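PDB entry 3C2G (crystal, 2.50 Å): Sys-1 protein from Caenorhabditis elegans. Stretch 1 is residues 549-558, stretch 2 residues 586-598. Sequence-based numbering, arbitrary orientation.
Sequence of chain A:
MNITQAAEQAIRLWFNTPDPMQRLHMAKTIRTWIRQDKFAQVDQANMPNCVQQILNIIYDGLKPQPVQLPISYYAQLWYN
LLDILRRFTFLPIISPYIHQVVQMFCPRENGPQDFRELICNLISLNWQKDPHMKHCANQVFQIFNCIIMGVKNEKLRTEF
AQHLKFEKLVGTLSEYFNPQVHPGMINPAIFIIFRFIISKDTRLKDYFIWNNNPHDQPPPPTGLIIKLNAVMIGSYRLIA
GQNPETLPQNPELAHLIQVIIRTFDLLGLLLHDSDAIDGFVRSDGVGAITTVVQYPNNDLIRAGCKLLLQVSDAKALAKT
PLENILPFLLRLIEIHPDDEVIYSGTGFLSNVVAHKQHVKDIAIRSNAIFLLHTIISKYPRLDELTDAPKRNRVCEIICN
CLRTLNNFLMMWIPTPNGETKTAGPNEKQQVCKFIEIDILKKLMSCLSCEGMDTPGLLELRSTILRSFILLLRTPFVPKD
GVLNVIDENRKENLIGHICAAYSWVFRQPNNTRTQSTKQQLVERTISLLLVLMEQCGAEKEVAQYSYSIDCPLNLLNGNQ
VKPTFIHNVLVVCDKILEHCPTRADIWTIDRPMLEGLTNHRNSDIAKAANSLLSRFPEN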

# COMPACT_ATOMS: atom_id res chain seq x y z
N ILE A 549 15.52 -15.26 32.73
CA ILE A 549 14.09 -15.52 32.59
C ILE A 549 13.49 -15.93 33.93
O ILE A 549 14.02 -16.78 34.63
CB ILE A 549 13.82 -16.57 31.47
CG1 ILE A 549 13.84 -15.88 30.11
CG2 ILE A 549 12.51 -17.31 31.67
CD1 ILE A 549 13.80 -16.84 28.93
N ASP A 550 12.38 -15.28 34.29
CA ASP A 550 11.60 -15.67 35.46
C ASP A 550 10.76 -16.89 35.12
O ASP A 550 10.51 -17.18 33.94
CB ASP A 550 10.70 -14.51 35.90
CG ASP A 550 10.26 -14.61 37.37
OD1 ASP A 550 10.62 -15.60 38.06
OD2 ASP A 550 9.54 -13.69 37.83
N CYS A 551 10.32 -17.62 36.15
CA CYS A 551 9.52 -18.83 36.02
C CYS A 551 8.53 -18.83 34.85
O CYS A 551 7.50 -18.17 34.92
CB CYS A 551 8.74 -19.07 37.30
SG CYS A 551 7.94 -20.68 37.31
N PRO A 552 8.82 -19.59 33.78
CA PRO A 552 7.91 -19.66 32.62
C PRO A 552 6.52 -20.15 32.99
O PRO A 552 5.55 -19.74 32.36
CB PRO A 552 8.61 -20.65 31.68
CG PRO A 552 10.04 -20.60 32.08
CD PRO A 552 10.03 -20.42 33.57
N LEU A 553 6.42 -21.01 34.01
CA LEU A 553 5.12 -21.51 34.47
C LEU A 553 4.10 -20.40 34.70
O LEU A 553 2.91 -20.58 34.44
CB LEU A 553 5.27 -22.39 35.71
CG LEU A 553 4.03 -23.19 36.17
CD1 LEU A 553 3.36 -23.97 35.00
CD2 LEU A 553 4.35 -24.14 37.32
N ASN A 554 4.58 -19.24 35.14
CA ASN A 554 3.73 -18.07 35.37
C ASN A 554 3.07 -17.51 34.09
O ASN A 554 2.14 -16.70 34.17
CB ASN A 554 4.51 -16.98 36.13
CG ASN A 554 4.87 -17.39 37.56
OD1 ASN A 554 4.13 -18.13 38.22
ND2 ASN A 554 6.02 -16.92 38.04
N LEU A 555 3.56 -17.93 32.93
CA LEU A 555 2.92 -17.62 31.64
C LEU A 555 1.53 -18.25 31.52
O LEU A 555 0.73 -17.86 30.68
CB LEU A 555 3.79 -18.14 30.50
CG LEU A 555 4.74 -17.27 29.68
CD1 LEU A 555 5.13 -15.95 30.33
CD2 LEU A 555 5.98 -18.11 29.37
N LEU A 556 1.26 -19.25 32.36
CA LEU A 556 0.02 -20.01 32.28
C LEU A 556 -1.02 -19.50 33.26
O LEU A 556 -2.13 -20.02 33.29
CB LEU A 556 0.27 -21.49 32.56
CG LEU A 556 1.19 -22.29 31.64
CD1 LEU A 556 1.11 -23.76 32.03
CD2 LEU A 556 0.83 -22.10 30.18
N ASN A 557 -0.66 -18.50 34.05
CA ASN A 557 -1.56 -17.92 35.05
C ASN A 557 -2.84 -17.30 34.45
O ASN A 557 -3.86 -17.17 35.14
CB ASN A 557 -0.82 -16.92 35.94
CG ASN A 557 0.28 -17.58 36.80
OD1 ASN A 557 0.34 -18.81 36.94
ND2 ASN A 557 1.15 -16.75 37.38
N GLY A 558 -2.79 -16.93 33.17
CA GLY A 558 -3.98 -16.46 32.46
C GLY A 558 -4.84 -17.62 31.99
O GLY A 558 -4.68 -18.77 32.44
N ILE A 586 13.35 -20.88 44.41
CA ILE A 586 13.37 -19.45 44.19
C ILE A 586 12.13 -18.96 43.46
O ILE A 586 11.61 -17.89 43.78
CB ILE A 586 14.64 -19.04 43.44
CG1 ILE A 586 15.87 -19.49 44.23
CG2 ILE A 586 14.66 -17.54 43.18
CD1 ILE A 586 17.15 -19.50 43.42
N TRP A 587 11.64 -19.74 42.49
CA TRP A 587 10.45 -19.37 41.73
C TRP A 587 9.24 -19.25 42.63
O TRP A 587 9.21 -19.82 43.71
CB TRP A 587 10.15 -20.37 40.61
CG TRP A 587 11.10 -20.32 39.47
CD1 TRP A 587 11.98 -19.33 39.19
CD2 TRP A 587 11.23 -21.29 38.44
NE1 TRP A 587 12.67 -19.63 38.06
CE2 TRP A 587 12.23 -20.83 37.57
CE3 TRP A 587 10.61 -22.51 38.16
CZ2 TRP A 587 12.64 -21.54 36.43
CZ3 TRP A 587 11.01 -23.23 37.02
CH2 TRP A 587 12.01 -22.74 36.18
N THR A 588 8.26 -18.49 42.19
CA THR A 588 7.00 -18.42 42.89
C THR A 588 5.90 -18.85 41.92
O THR A 588 5.65 -18.17 40.92
CB THR A 588 6.75 -17.01 43.47
OG1 THR A 588 7.72 -16.76 44.50
CG2 THR A 588 5.35 -16.91 44.09
N ILE A 589 5.30 -20.00 42.21
CA ILE A 589 4.28 -20.60 41.34
C ILE A 589 2.89 -20.62 41.98
O ILE A 589 2.74 -20.43 43.18
CB ILE A 589 4.66 -22.05 40.90
CG1 ILE A 589 4.63 -23.02 42.09
CG2 ILE A 589 6.02 -22.06 40.20
CD1 ILE A 589 4.68 -24.49 41.70
N ASP A 590 1.89 -20.82 41.12
CA ASP A 590 0.53 -21.12 41.54
C ASP A 590 0.43 -22.64 41.59
O ASP A 590 0.11 -23.29 40.59
CB ASP A 590 -0.46 -20.55 40.52
CG ASP A 590 -1.92 -20.68 40.95
OD1 ASP A 590 -2.27 -21.59 41.72
OD2 ASP A 590 -2.73 -19.85 40.48
N ARG A 591 0.73 -23.20 42.75
CA ARG A 591 0.80 -24.64 42.93
C ARG A 591 -0.52 -25.40 42.64
O ARG A 591 -0.48 -26.42 41.96
CB ARG A 591 1.34 -24.98 44.32
CG ARG A 591 1.93 -26.37 44.41
CD ARG A 591 2.10 -26.83 45.85
NE ARG A 591 2.31 -28.28 45.89
CZ ARG A 591 3.50 -28.87 45.98
NH1 ARG A 591 4.62 -28.15 46.06
NH2 ARG A 591 3.57 -30.19 46.00
N PRO A 592 -1.67 -24.91 43.15
CA PRO A 592 -2.93 -25.60 42.85
C PRO A 592 -3.25 -25.65 41.36
O PRO A 592 -3.84 -26.63 40.89
CB PRO A 592 -3.99 -24.76 43.58
CG PRO A 592 -3.24 -24.05 44.64
CD PRO A 592 -1.90 -23.75 44.03
N MSE A 593 -2.86 -24.62 40.63
CA MSE A 593 -3.02 -24.63 39.18
C MSE A 593 -2.20 -25.74 38.51
O MSE A 593 -2.68 -26.41 37.60
CB MSE A 593 -2.64 -23.28 38.59
CG MSE A 593 -3.04 -23.15 37.14
SE MSE A 593 -1.58 -22.46 36.07
CE MSE A 593 -0.34 -23.96 36.13
N LEU A 594 -0.98 -25.94 38.98
CA LEU A 594 -0.13 -27.00 38.45
C LEU A 594 -0.67 -28.39 38.80
O LEU A 594 -0.57 -29.31 38.00
CB LEU A 594 1.32 -26.83 38.94
CG LEU A 594 2.38 -27.87 38.55
CD1 LEU A 594 2.51 -27.99 37.04
CD2 LEU A 594 3.71 -27.50 39.17
N GLU A 595 -1.26 -28.52 39.99
CA GLU A 595 -1.88 -29.78 40.40
C GLU A 595 -3.08 -30.07 39.51
O GLU A 595 -3.25 -31.20 39.05
CB GLU A 595 -2.29 -29.75 41.88
N GLY A 596 -3.87 -29.03 39.25
CA GLY A 596 -4.96 -29.10 38.28
C GLY A 596 -4.54 -29.71 36.95
O GLY A 596 -5.26 -30.54 36.38
N LEU A 597 -3.36 -29.31 36.46
CA LEU A 597 -2.84 -29.80 35.17
C LEU A 597 -2.47 -31.28 35.16
O LEU A 597 -2.42 -31.90 34.10
CB LEU A 597 -1.67 -28.93 34.70
CG LEU A 597 -2.02 -27.54 34.15
CD1 LEU A 597 -0.76 -26.79 33.80
CD2 LEU A 597 -2.95 -27.62 32.94
N THR A 598 -2.21 -31.84 36.34
CA THR A 598 -1.91 -33.27 36.49
C THR A 598 -3.08 -34.15 36.04
O THR A 598 -2.87 -35.26 35.52
CB THR A 598 -1.52 -33.59 37.95
OG1 THR A 598 -0.32 -32.89 38.29
CG2 THR A 598 -1.30 -35.10 38.17
O HOH W 1 9.12 -16.60 40.25
O HOH W 2 2.51 -20.64 38.14

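Leu553 lies at the centre of the contact, directed toward stretch 2 from a short 3-10 segment. Its branched end divides between neighbours: CD2 packs 3.9 Å from both Ile589 CG2 and Leu594 CD2, while CD1 lies 3.9 Å from the CE methyl of Met593, a selenomethionine. From the same 3-10 segment, Leu556 CB approaches Met593 SE at 4.1 Å, and Leu556 CD1 meets Leu597 CD1, farther along the helix, at 4.0 Å; the long, unbranched Met593 chain thus reaches both Leu553 and Leu556. The stretches bury 546 Å² between them, both sides summed; Cys551, Leu553, Leu556 and Leu594 are buried, as suits their apolar side chains.

At the other end, Trp587, its CA-to-CB bond pointing toward stretch 1, has Cys551 CB and Pro552 CD over one face of its indole. Cys551 CB sits 3.6 Å from the centroid of the five-membered ring, nearly along its normal, a CH-pi contact. The small thiol fits closely against the ring, oblique to its six-membered part, with Cys551 SG 3.3 Å from Trp587 CE3 and 3.7 Å from Ile589 CG2.

Polar groups border this core. Asn554 ND2 donates to Thr588 O (3.2 Å), the one direct hydrogen bond between the stretches. Two waters add bridges: one donates to Asp550 OD1 and accepts from Thr588 N, both at 2.8 Å; the other donates to Asn554 OD1 (3.0 Å) and Asn557 OD1 (3.1 Å) and accepts from Asp590 N (3.0 Å). Asp590 OD1 caps the helix, accepting from Met593 N at 3.3 Å.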